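Local coordinates for E3 ubiquitin-protein ligase HERC2 (Homo sapiens, PDB 4L1M) that probably attaches ubiquitin to substrate proteins, and is seen here through its first RCC1-like domain, a beta-propeller, at residues 179-184 and 190-195; 106-111 and 127-132; 197-202 and 248-253; 166-169 and 173-176; 219-224 and 229-234. One frame throughout, in Å; residues are numbered along the deposited sequence.

From the N terminus, contact 2 comes first: it folds the 123-139 excursion of one propeller blade back onto that blade's second strand. Contact 4 then closes the hairpin at the middle of the next blade, and contact 1 draws together the two ends of the loop that leaves it. Contact 3 spans from the connection just after this blade's outer strand to the outer strand of the following one, and contact 5, the central hairpin of that following blade, is nested inside it. The remaining closures lie in series, and none cross. L110 of contact 2 packs on A166 of contact 4, and S190 of contact 1 bonds K248 of contact 3, so three successive blades are tied together.

Contact 1. Residues 179-184 and 190-195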
# COMPACT_ATOMS: atom_id res chain seq x y z
N ARG A 179 6.01 -8.06 -13.82
CA ARG A 179 7.07 -7.44 -14.63
C ARG A 179 8.36 -7.41 -13.86
O ARG A 179 8.37 -7.24 -12.66
CB ARG A 179 6.69 -6.03 -15.04
CG ARG A 179 5.57 -5.96 -16.06
CD ARG A 179 6.08 -6.29 -17.45
NE ARG A 179 5.05 -6.03 -18.48
CZ ARG A 179 5.17 -6.38 -19.77
NH1 ARG A 179 6.24 -7.03 -20.21
NH2 ARG A 179 4.20 -6.10 -20.63
N GLY A 180 9.46 -7.58 -14.58
CA GLY A 180 10.77 -7.74 -13.95
C GLY A 180 11.72 -6.58 -14.17
O GLY A 180 12.82 -6.58 -13.62
N ASN A 181 11.30 -5.59 -14.94
CA ASN A 181 12.15 -4.47 -15.33
C ASN A 181 12.86 -3.86 -14.14
O ASN A 181 12.25 -3.63 -13.09
CB ASN A 181 11.34 -3.38 -16.02
CG ASN A 181 10.43 -3.93 -17.08
OD1 ASN A 181 9.30 -4.36 -16.80
ND2 ASN A 181 10.91 -3.92 -18.31
N TYR A 182 14.16 -3.60 -14.31
CA TYR A 182 15.01 -3.01 -13.30
C TYR A 182 15.14 -3.84 -12.03
O TYR A 182 15.56 -3.33 -10.98
CB TYR A 182 14.58 -1.57 -12.98
CG TYR A 182 14.63 -0.67 -14.16
CD1 TYR A 182 15.86 -0.27 -14.69
CD2 TYR A 182 13.47 -0.19 -14.77
CE1 TYR A 182 15.94 0.55 -15.81
CE2 TYR A 182 13.52 0.63 -15.89
CZ TYR A 182 14.77 0.99 -16.41
OH TYR A 182 14.87 1.82 -17.50
N GLY A 183 14.81 -5.12 -12.10
CA GLY A 183 15.03 -6.04 -10.99
C GLY A 183 14.06 -5.92 -9.85
O GLY A 183 14.36 -6.37 -8.75
N ARG A 184 12.88 -5.37 -10.10
CA ARG A 184 11.89 -5.16 -9.05
C ARG A 184 11.42 -6.44 -8.36
O ARG A 184 10.93 -6.39 -7.25
CB ARG A 184 10.66 -4.40 -9.60
CG ARG A 184 9.77 -5.20 -10.55
CD ARG A 184 8.80 -4.30 -11.31
NE ARG A 184 9.54 -3.33 -12.10
CZ ARG A 184 9.05 -2.24 -12.67
NH1 ARG A 184 9.85 -1.45 -13.33
NH2 ARG A 184 7.78 -1.96 -12.61
N SER A 190 16.12 -9.13 -14.85
CA SER A 190 14.99 -8.30 -15.22
C SER A 190 13.86 -9.11 -15.84
O SER A 190 12.96 -8.53 -16.44
CB SER A 190 15.45 -7.23 -16.23
OG SER A 190 16.16 -6.20 -15.58
N GLU A 191 13.91 -10.43 -15.69
CA GLU A 191 12.95 -11.33 -16.35
C GLU A 191 11.59 -11.25 -15.71
O GLU A 191 11.47 -11.25 -14.48
CB GLU A 191 13.45 -12.77 -16.30
CG GLU A 191 14.81 -12.97 -16.95
CD GLU A 191 15.44 -14.32 -16.68
OE1 GLU A 191 14.92 -15.05 -15.80
OE2 GLU A 191 16.44 -14.66 -17.35
N ASP A 192 10.55 -11.14 -16.54
CA ASP A 192 9.17 -11.22 -16.06
C ASP A 192 8.91 -12.60 -15.47
O ASP A 192 9.57 -13.55 -15.84
CB ASP A 192 8.20 -10.97 -17.22
CG ASP A 192 8.23 -9.53 -17.72
OD1 ASP A 192 8.88 -8.67 -17.09
OD2 ASP A 192 7.56 -9.26 -18.74
N GLU A 193 7.94 -12.71 -14.56
CA GLU A 193 7.52 -14.04 -14.05
C GLU A 193 6.01 -14.08 -13.88
O GLU A 193 5.43 -13.27 -13.16
CB GLU A 193 8.23 -14.39 -12.74
CG GLU A 193 9.72 -14.73 -12.87
CD GLU A 193 10.00 -15.91 -13.81
OE1 GLU A 193 9.15 -16.84 -13.96
OE2 GLU A 193 11.09 -15.94 -14.41
N ALA A 194 5.39 -15.04 -14.53
CA ALA A 194 3.94 -15.22 -14.51
C ALA A 194 3.45 -16.18 -13.40
O ALA A 194 2.24 -16.45 -13.30
CB ALA A 194 3.49 -15.73 -15.88
N ILE A 195 4.39 -16.72 -12.65
CA ILE A 195 4.14 -17.67 -11.58
C ILE A 195 4.92 -17.13 -10.37
O ILE A 195 6.05 -16.67 -10.53
CB ILE A 195 4.68 -19.06 -11.98
CG1 ILE A 195 3.73 -19.74 -12.99
CG2 ILE A 195 4.89 -19.97 -10.77
CD1 ILE A 195 2.37 -20.14 -12.44
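R179 crosses D192 at a slant and meets its carboxylate at several points. Its CB lies 4.0 Å from OD1 of D192. The chain then bends at the second torsion (chi2 -77°), which lays CD against the acid, 3.6 Å from D192 OD2. NE and CZ stay near the same D192 OD2, at 4.1 and 3.9 Å. Beyond, the guanidinium ends in a salt bridge, NH1 to D192 OD2 at 3.0 Å. As a hydrogen bond it is weak and bent, and the guanidinium and carboxylate planes stand 73° apart. The other carboxylate oxygen does firmer work: G180 N donates to D192 OD1 over 2.8 Å, meeting it on the anti side, 25° out of the carboxylate plane. One aspartate thus holds a side chain and the next backbone N. This is a loop of a beta-propeller blade, linking strand 174-178 to the outer strand 196-198, and the contact draws its two limbs together. At the other limb, S190 CA makes a CA-H...O contact with G180 O, 3.2 Å. S190 OG turns to K248 NZ in the next blade. R184 grips N181 O side-on with NE and NH1, NE 2.9 Å away and on a lone pair.

Contact 2. Residues 106-111 and 127-132. With SO4 (sulfate ion), chain G.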
# COMPACT_ATOMS: atom_id res chain seq x y z
N GLY A 106 -2.09 1.29 -10.17
CA GLY A 106 -2.29 -0.05 -10.76
C GLY A 106 -3.71 -0.39 -11.23
O GLY A 106 -4.66 0.35 -10.97
N HIS A 107 -3.81 -1.52 -11.91
CA HIS A 107 -5.04 -2.00 -12.56
C HIS A 107 -5.22 -3.51 -12.31
O HIS A 107 -5.75 -4.22 -13.16
CB HIS A 107 -5.00 -1.75 -14.10
CG HIS A 107 -4.79 -0.31 -14.46
ND1 HIS A 107 -5.84 0.52 -14.79
CD2 HIS A 107 -3.67 0.46 -14.46
CE1 HIS A 107 -5.37 1.74 -15.01
NE2 HIS A 107 -4.06 1.74 -14.80
N HIS A 108 -4.71 -4.00 -11.19
CA HIS A 108 -4.95 -5.37 -10.83
C HIS A 108 -5.10 -5.47 -9.33
O HIS A 108 -4.69 -4.58 -8.61
CB HIS A 108 -3.88 -6.31 -11.38
CG HIS A 108 -2.58 -6.28 -10.63
ND1 HIS A 108 -1.76 -5.18 -10.61
CD2 HIS A 108 -1.93 -7.26 -9.95
CE1 HIS A 108 -0.67 -5.46 -9.92
NE2 HIS A 108 -0.75 -6.72 -9.51
N TYR A 109 -5.71 -6.57 -8.89
CA TYR A 109 -6.16 -6.70 -7.52
C TYR A 109 -5.75 -8.07 -7.02
O TYR A 109 -5.71 -9.03 -7.80
CB TYR A 109 -7.67 -6.53 -7.47
CG TYR A 109 -8.12 -5.38 -8.33
CD1 TYR A 109 -8.16 -4.09 -7.84
CD2 TYR A 109 -8.42 -5.58 -9.67
CE1 TYR A 109 -8.53 -3.02 -8.64
CE2 TYR A 109 -8.78 -4.53 -10.48
CZ TYR A 109 -8.84 -3.25 -9.97
OH TYR A 109 -9.20 -2.20 -10.81
N LEU A 110 -5.46 -8.16 -5.72
CA LEU A 110 -5.34 -9.43 -5.02
C LEU A 110 -6.31 -9.49 -3.83
O LEU A 110 -6.60 -8.49 -3.20
CB LEU A 110 -3.94 -9.58 -4.46
CG LEU A 110 -2.80 -9.56 -5.44
CD1 LEU A 110 -1.50 -9.77 -4.68
CD2 LEU A 110 -2.94 -10.63 -6.50
N ALA A 111 -6.76 -10.70 -3.54
CA ALA A 111 -7.57 -10.94 -2.38
C ALA A 111 -7.13 -12.22 -1.70
O ALA A 111 -6.79 -13.19 -2.37
CB ALA A 111 -9.02 -11.03 -2.79
N GLY A 127 2.52 -10.97 -16.48
CA GLY A 127 2.29 -12.12 -15.64
C GLY A 127 1.93 -11.76 -14.22
O GLY A 127 1.99 -12.62 -13.34
N ARG A 128 1.54 -10.51 -14.00
CA ARG A 128 1.25 -10.02 -12.66
C ARG A 128 0.12 -10.77 -11.91
O ARG A 128 0.05 -10.69 -10.67
CB ARG A 128 0.93 -8.52 -12.71
CG ARG A 128 -0.42 -8.19 -13.36
CD ARG A 128 -0.55 -6.72 -13.66
NE ARG A 128 0.30 -6.32 -14.78
CZ ARG A 128 0.38 -5.08 -15.26
NH1 ARG A 128 1.20 -4.80 -16.28
NH2 ARG A 128 -0.34 -4.13 -14.71
N LEU A 129 -0.76 -11.47 -12.62
CA LEU A 129 -1.85 -12.19 -11.97
C LEU A 129 -1.40 -13.54 -11.39
O LEU A 129 -2.12 -14.13 -10.58
CB LEU A 129 -3.03 -12.39 -12.92
CG LEU A 129 -3.58 -11.09 -13.51
CD1 LEU A 129 -4.72 -11.35 -14.50
CD2 LEU A 129 -4.01 -10.10 -12.42
N GLY A 130 -0.24 -14.03 -11.83
CA GLY A 130 0.34 -15.24 -11.24
C GLY A 130 -0.18 -16.59 -11.73
O GLY A 130 0.10 -17.60 -11.12
N HIS A 131 -0.92 -16.62 -12.84
CA HIS A 131 -1.48 -17.87 -13.37
C HIS A 131 -0.65 -18.53 -14.46
O HIS A 131 -1.10 -19.47 -15.08
CB HIS A 131 -2.88 -17.63 -13.90
CG HIS A 131 -3.77 -16.95 -12.92
ND1 HIS A 131 -4.11 -17.52 -11.71
CD2 HIS A 131 -4.37 -15.74 -12.95
CE1 HIS A 131 -4.89 -16.68 -11.04
NE2 HIS A 131 -5.06 -15.60 -11.77
N GLY A 132 0.57 -18.05 -14.68
CA GLY A 132 1.44 -18.65 -15.69
C GLY A 132 1.12 -18.28 -17.13
O GLY A 132 1.51 -18.99 -18.05
S SO4 G . -9.51 -0.47 -14.07
O1 SO4 G . -10.97 -0.20 -13.94
O2 SO4 G . -9.06 0.02 -15.40
O3 SO4 G . -8.79 0.26 -12.98
O4 SO4 G . -9.24 -1.93 -13.91
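H108 offers one face of its imidazole to R128, whose aliphatic stem passes over it. CD of R128 sits 3.7 Å from the ring centroid, only 15° off the normal, which makes this a CH-pi contact. CG lies beside it, 3.8 Å from H108 CD2; the chain then turns at chi3 (72°), and the guanidinium stands steeply to the imidazole, the planes 74° apart, with H108 ND1 near the guanidinium plane at its edge. It is therefore the methylenes, not the charged end, that lie on the ring; R128 NE is engaged by D125 O. At the base of the histidine, L129 CD2 packs on H108 CB at 3.9 Å, so neighbouring residues of the type I turn 127-130 touch both the ring and its stem. The rotation of the imidazole is probably fixed from its far end, where NE2 bonds S165 OG, a hydroxyl that R128 O also engages. A sulfate, probably from the crystallisation liquor, lies by the adjoining residues: Y109 OH donates to its O4 at 3.1 Å, H107 ND1 makes a weak bond to O2 at 3.3 Å, and R64 NE joins them. Strand 108-113 is the second strand of its propeller blade; Y109 leans on strand 64-69 of the preceding blade, while H108 and L110 reach strand 155-160 of the following one.

Contact 3. Residues 197-202 and 248-253. With SO4 (sulfate ion), chain E.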
# COMPACT_ATOMS: atom_id res chain seq x y z
N MET A 197 7.42 -16.53 -7.49
CA MET A 197 8.77 -17.06 -7.34
C MET A 197 9.41 -16.59 -6.05
O MET A 197 9.39 -15.41 -5.73
CB MET A 197 9.63 -16.68 -8.54
CG MET A 197 10.99 -17.38 -8.57
SD MET A 197 11.80 -17.05 -10.15
CE MET A 197 13.55 -17.28 -9.70
N LEU A 198 10.00 -17.54 -5.33
CA LEU A 198 10.67 -17.29 -4.08
C LEU A 198 11.78 -16.28 -4.24
O LEU A 198 12.58 -16.38 -5.16
CB LEU A 198 11.28 -18.59 -3.55
CG LEU A 198 11.99 -18.52 -2.18
CD1 LEU A 198 11.01 -18.13 -1.08
CD2 LEU A 198 12.66 -19.83 -1.83
N VAL A 199 11.82 -15.30 -3.34
CA VAL A 199 12.96 -14.40 -3.29
C VAL A 199 14.09 -15.08 -2.48
O VAL A 199 14.19 -14.93 -1.26
CB VAL A 199 12.59 -13.01 -2.73
CG1 VAL A 199 13.79 -12.08 -2.73
CG2 VAL A 199 11.50 -12.39 -3.56
N ALA A 200 14.95 -15.82 -3.18
CA ALA A 200 16.07 -16.54 -2.54
C ALA A 200 16.97 -15.68 -1.63
O ALA A 200 17.46 -16.16 -0.63
CB ALA A 200 16.93 -17.22 -3.61
N GLY A 201 17.19 -14.43 -2.01
CA GLY A 201 18.08 -13.56 -1.24
C GLY A 201 17.70 -13.33 0.21
O GLY A 201 18.53 -12.91 1.01
N LEU A 202 16.43 -13.54 0.54
CA LEU A 202 15.96 -13.39 1.93
C LEU A 202 15.69 -14.72 2.61
O LEU A 202 15.27 -14.74 3.74
CB LEU A 202 14.73 -12.47 1.97
CG LEU A 202 15.07 -11.01 1.67
CD1 LEU A 202 13.82 -10.22 1.28
CD2 LEU A 202 15.74 -10.33 2.85
N LYS A 248 19.29 -5.78 -8.39
CA LYS A 248 18.36 -6.81 -8.81
C LYS A 248 18.12 -7.92 -7.77
O LYS A 248 17.42 -8.89 -8.04
CB LYS A 248 18.83 -7.38 -10.14
CG LYS A 248 18.88 -6.28 -11.16
CD LYS A 248 19.00 -6.77 -12.57
CE LYS A 248 19.50 -5.64 -13.45
NZ LYS A 248 19.20 -5.93 -14.87
N THR A 249 18.73 -7.77 -6.60
CA THR A 249 18.50 -8.69 -5.48
C THR A 249 18.44 -7.83 -4.22
O THR A 249 18.98 -6.72 -4.21
CB THR A 249 19.64 -9.69 -5.34
OG1 THR A 249 20.84 -8.98 -5.13
CG2 THR A 249 19.79 -10.51 -6.60
N PRO A 250 17.76 -8.31 -3.16
CA PRO A 250 17.58 -7.53 -1.93
C PRO A 250 18.87 -7.11 -1.24
O PRO A 250 19.79 -7.92 -1.11
CB PRO A 250 16.85 -8.51 -1.01
CG PRO A 250 16.20 -9.48 -1.92
CD PRO A 250 17.10 -9.62 -3.10
N LYS A 251 18.92 -5.86 -0.81
CA LYS A 251 20.07 -5.33 -0.12
C LYS A 251 19.62 -4.52 1.09
O LYS A 251 18.59 -3.88 1.06
CB LYS A 251 20.92 -4.49 -1.07
CG LYS A 251 21.66 -5.31 -2.12
CD LYS A 251 22.58 -4.44 -2.99
CE LYS A 251 23.46 -5.25 -3.95
N LEU A 252 20.43 -4.55 2.14
CA LEU A 252 20.13 -3.94 3.39
C LEU A 252 20.16 -2.42 3.30
O LEU A 252 21.04 -1.83 2.64
CB LEU A 252 21.17 -4.37 4.42
CG LEU A 252 20.95 -3.92 5.86
CD1 LEU A 252 19.72 -4.59 6.44
CD2 LEU A 252 22.16 -4.26 6.72
N ILE A 253 19.23 -1.78 4.00
CA ILE A 253 19.30 -0.34 4.17
C ILE A 253 20.05 -0.06 5.46
O ILE A 253 19.48 -0.12 6.53
CB ILE A 253 17.92 0.29 4.13
CG1 ILE A 253 17.25 -0.03 2.79
CG2 ILE A 253 18.04 1.81 4.25
CD1 ILE A 253 15.84 0.52 2.64
S SO4 E . 22.69 -7.09 -8.07
O1 SO4 E . 22.33 -6.90 -6.65
O2 SO4 E . 22.69 -5.82 -8.86
O3 SO4 E . 24.05 -7.69 -8.02
O4 SO4 E . 21.81 -8.07 -8.75
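P250 carries this contact, pressing its ring against V199 and L202. K248 comes first in the segment; its backbone N makes a weak, long bond of 3.4 Å to O2 of a sulfate that probably comes from the crystallisation liquor. T249 follows, its OG1 donating to sulfate O1 at 3.0 Å. Here the chain turns a corner and enters strand 250-252, the outer strand of a propeller blade. The opposing 197-202 leaves the outer strand of the preceding blade and coils into a 3-10 turn on its way to the inner strand 207-212, so the contact packs the inter-blade connection against the rim of the blade that it enters. P250 CB is directed toward this turn, and CG makes the nearest contacts; the ring also packs on W231 of its own blade. V199 CG1 lies 3.6 Å from P250 CG; that methyl stands opposite the backbone N (chi1 -178°), which carries it to the proline. L202 CD1, crossing the ring at an angle, also reaches P250 CG, at 4.1 Å. G201 brings only its CA near P250 CD, 4.5 Å. K251, whose backbone bonds S230 and whose NZ is not modelled, points away from the turn. L252 then leans on W229, and I253 closes the segment with a backbone bond to V228.

Contact 4. Residues 166-169 and 173-176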
# COMPACT_ATOMS: atom_id res chain seq x y z
N ALA A 166 3.29 -9.33 -4.86
CA ALA A 166 4.05 -10.10 -3.89
C ALA A 166 3.14 -10.77 -2.86
O ALA A 166 1.95 -10.41 -2.73
CB ALA A 166 5.08 -9.23 -3.20
N ALA A 167 3.71 -11.74 -2.15
CA ALA A 167 3.02 -12.33 -1.04
C ALA A 167 3.99 -12.92 -0.04
O ALA A 167 5.08 -13.33 -0.40
CB ALA A 167 2.05 -13.39 -1.54
N ILE A 168 3.58 -12.98 1.21
CA ILE A 168 4.41 -13.50 2.29
C ILE A 168 3.70 -14.70 2.92
O ILE A 168 2.49 -14.65 3.18
CB ILE A 168 4.66 -12.39 3.35
CG1 ILE A 168 5.32 -11.18 2.70
CG2 ILE A 168 5.57 -12.89 4.45
CD1 ILE A 168 5.37 -9.95 3.59
N THR A 169 4.44 -15.77 3.20
CA THR A 169 3.88 -16.92 3.89
C THR A 169 4.04 -16.79 5.40
O THR A 169 4.74 -15.91 5.89
CB THR A 169 4.54 -18.22 3.44
OG1 THR A 169 5.93 -18.24 3.83
CG2 THR A 169 4.42 -18.35 1.94
N GLU A 173 8.65 -16.65 4.03
CA GLU A 173 9.12 -16.58 2.64
C GLU A 173 8.40 -15.47 1.89
O GLU A 173 7.22 -15.23 2.12
CB GLU A 173 8.86 -17.89 1.91
CG GLU A 173 9.65 -19.07 2.45
CD GLU A 173 9.39 -20.35 1.65
OE1 GLU A 173 8.26 -20.52 1.12
OE2 GLU A 173 10.33 -21.18 1.58
N LEU A 174 9.11 -14.83 0.98
CA LEU A 174 8.57 -13.77 0.14
C LEU A 174 8.57 -14.22 -1.31
O LEU A 174 9.59 -14.66 -1.81
CB LEU A 174 9.41 -12.51 0.28
CG LEU A 174 9.02 -11.40 -0.70
CD1 LEU A 174 7.59 -10.96 -0.46
CD2 LEU A 174 9.97 -10.22 -0.61
N TYR A 175 7.42 -14.11 -1.97
CA TYR A 175 7.24 -14.49 -3.38
C TYR A 175 6.89 -13.23 -4.12
O TYR A 175 6.12 -12.44 -3.63
CB TYR A 175 6.11 -15.53 -3.53
CG TYR A 175 6.50 -16.90 -3.02
CD1 TYR A 175 6.41 -17.21 -1.67
CD2 TYR A 175 7.00 -17.86 -3.87
CE1 TYR A 175 6.79 -18.44 -1.20
CE2 TYR A 175 7.40 -19.10 -3.41
CZ TYR A 175 7.29 -19.39 -2.07
OH TYR A 175 7.68 -20.65 -1.60
N THR A 176 7.49 -13.04 -5.29
CA THR A 176 7.15 -11.92 -6.15
C THR A 176 6.89 -12.43 -7.56
O THR A 176 7.33 -13.52 -7.91
CB THR A 176 8.28 -10.90 -6.22
OG1 THR A 176 9.51 -11.57 -6.48
CG2 THR A 176 8.39 -10.13 -4.91
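L174 reaches across to the strand beside it, its CD1 overlapping A167 O at 3.5 Å and I168 CG1 at 3.9 Å. The partners are the two middle strands of a propeller blade, an antiparallel beta hairpin whose strand directions lie 160° apart. With CG opposite the backbone N (chi1 172°), the leucine swings toward the neighbouring strand, where A166 CB lies 4.1 Å from the same CD1. A166, I168, L174 and T176 share this face, and I168 and L174 go on to pack on V207 and V210 of the next blade. Between them the backbones are joined at the hydrogen-bonded pair A167-Y175 by bonds in both directions, each of 2.9 Å. Nearer the turn, T169 N donates to E173 O, while the return bond is taken over by a side chain: E173 N donates to T169 OG1 at 3.2 Å. On the other face, T169 CG2 meets Y175 CE1 obliquely, and the tyrosine also touches P196 and L198 of the outer strand. T176 OG1 is bonded to L185 O beyond the hairpin. On the face away from L174, the phenol of Y175 reaches back to E173, just before the strand, where OH donates to E173 OE1 at 2.8 Å from above the carboxylate plane.

Contact 5. Residues 219-224 and 229-234; sequences TLAVTE and WSWGDG
T219 and W231 pair at one end of this antiparallel hairpin, A221 and W229 at the other, and both pairs are hydrogen-bonded in both directions. T219 N donates to W231 O at 2.8 Å, and W231 N returns to T219 O; A221 and W229 exchange the same two bonds at 2.9 Å each. The indole nitrogens find separate acceptors. W229 NE1 donates almost straight to T223 OG1, 3.3 Å away (169°), and the oxygen sits in the indole plane; that hydroxyl is also bonded to N225 OD1 and Q227 O. W231 NE1 bonds weakly to R184 O, an acceptor it shares with T219 OG1, which Y164 OH engages too. S230 OG is held by L239 O. Apolar contacts fill in between: T219 CB stands over the five-membered ring of W231, 3.8 Å from its centroid, and A221 CB touches W231 CH2 at 3.9 Å. Opposite them L220 CD2 packs on S230 CB. The hairpin forms the two central strands of a propeller blade, flanked by strand 207-212 and by strand 250-252; L220 and V222 face strand 261-267 of the following blade, while W231 leans on L174 of the preceding one.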
# COMPACT_ATOMS: atom_id res chain seq x y z
N THR A 219 11.26 -1.96 -4.57
CA THR A 219 10.54 -2.88 -3.72
C THR A 219 11.20 -2.81 -2.35
O THR A 219 12.41 -2.75 -2.28
CB THR A 219 10.63 -4.29 -4.32
OG1 THR A 219 10.12 -4.27 -5.67
CG2 THR A 219 9.86 -5.29 -3.47
N LEU A 220 10.42 -2.81 -1.29
CA LEU A 220 10.96 -2.75 0.07
C LEU A 220 10.43 -3.90 0.89
O LEU A 220 9.32 -4.37 0.66
CB LEU A 220 10.53 -1.47 0.75
CG LEU A 220 10.78 -0.16 0.01
CD1 LEU A 220 10.13 0.99 0.76
CD2 LEU A 220 12.26 0.09 -0.15
N ALA A 221 11.22 -4.36 1.85
CA ALA A 221 10.74 -5.41 2.74
C ALA A 221 11.34 -5.29 4.12
O ALA A 221 12.36 -4.65 4.30
CB ALA A 221 11.05 -6.78 2.16
N VAL A 222 10.68 -5.92 5.09
CA VAL A 222 11.12 -5.88 6.46
C VAL A 222 11.17 -7.30 6.96
O VAL A 222 10.25 -8.06 6.70
CB VAL A 222 10.15 -5.09 7.34
CG1 VAL A 222 10.72 -4.94 8.73
CG2 VAL A 222 9.88 -3.72 6.75
N THR A 223 12.25 -7.64 7.68
CA THR A 223 12.38 -8.95 8.30
C THR A 223 12.13 -8.83 9.82
O THR A 223 12.19 -7.74 10.37
CB THR A 223 13.76 -9.56 8.01
OG1 THR A 223 14.78 -8.60 8.27
CG2 THR A 223 13.85 -9.97 6.56
N GLU A 224 11.86 -9.97 10.48
CA GLU A 224 11.48 -9.98 11.92
C GLU A 224 12.52 -9.36 12.83
O GLU A 224 12.19 -8.86 13.90
CB GLU A 224 11.11 -11.41 12.40
N TRP A 229 15.09 -3.91 3.79
CA TRP A 229 15.72 -4.28 2.52
C TRP A 229 15.08 -3.54 1.36
O TRP A 229 13.86 -3.25 1.37
CB TRP A 229 15.56 -5.78 2.28
CG TRP A 229 16.04 -6.57 3.44
CD1 TRP A 229 15.33 -6.86 4.57
CD2 TRP A 229 17.33 -7.14 3.61
NE1 TRP A 229 16.11 -7.60 5.45
CE2 TRP A 229 17.35 -7.77 4.88
CE3 TRP A 229 18.46 -7.20 2.80
CZ2 TRP A 229 18.46 -8.44 5.36
CZ3 TRP A 229 19.57 -7.87 3.27
CH2 TRP A 229 19.56 -8.48 4.55
N SER A 230 15.88 -3.24 0.35
CA SER A 230 15.37 -2.63 -0.87
C SER A 230 16.06 -3.20 -2.08
O SER A 230 17.22 -3.63 -2.01
CB SER A 230 15.57 -1.12 -0.85
OG SER A 230 16.94 -0.80 -0.78
N TRP A 231 15.34 -3.18 -3.19
CA TRP A 231 15.88 -3.52 -4.48
C TRP A 231 14.98 -2.94 -5.58
O TRP A 231 13.92 -2.36 -5.31
CB TRP A 231 16.04 -5.02 -4.59
CG TRP A 231 14.78 -5.80 -4.50
CD1 TRP A 231 14.01 -6.22 -5.55
CD2 TRP A 231 14.13 -6.30 -3.30
NE1 TRP A 231 12.92 -6.96 -5.08
CE2 TRP A 231 12.97 -7.00 -3.70
CE3 TRP A 231 14.41 -6.20 -1.93
CZ2 TRP A 231 12.10 -7.63 -2.78
CZ3 TRP A 231 13.54 -6.82 -1.02
CH2 TRP A 231 12.40 -7.52 -1.45
N GLY A 232 15.41 -3.11 -6.83
CA GLY A 232 14.74 -2.53 -8.00
C GLY A 232 15.47 -1.30 -8.52
O GLY A 232 16.73 -1.17 -8.43
N ASP A 233 14.69 -0.37 -9.07
CA ASP A 233 15.25 0.83 -9.70
C ASP A 233 15.74 1.83 -8.66
O ASP A 233 15.11 2.03 -7.63
CB ASP A 233 14.24 1.48 -10.61
CG ASP A 233 14.84 2.59 -11.41
OD1 ASP A 233 15.40 2.31 -12.50
OD2 ASP A 233 14.76 3.75 -10.93
N GLY A 234 16.87 2.46 -8.94
CA GLY A 234 17.56 3.31 -7.98
C GLY A 234 17.36 4.80 -8.14
O GLY A 234 17.82 5.58 -7.30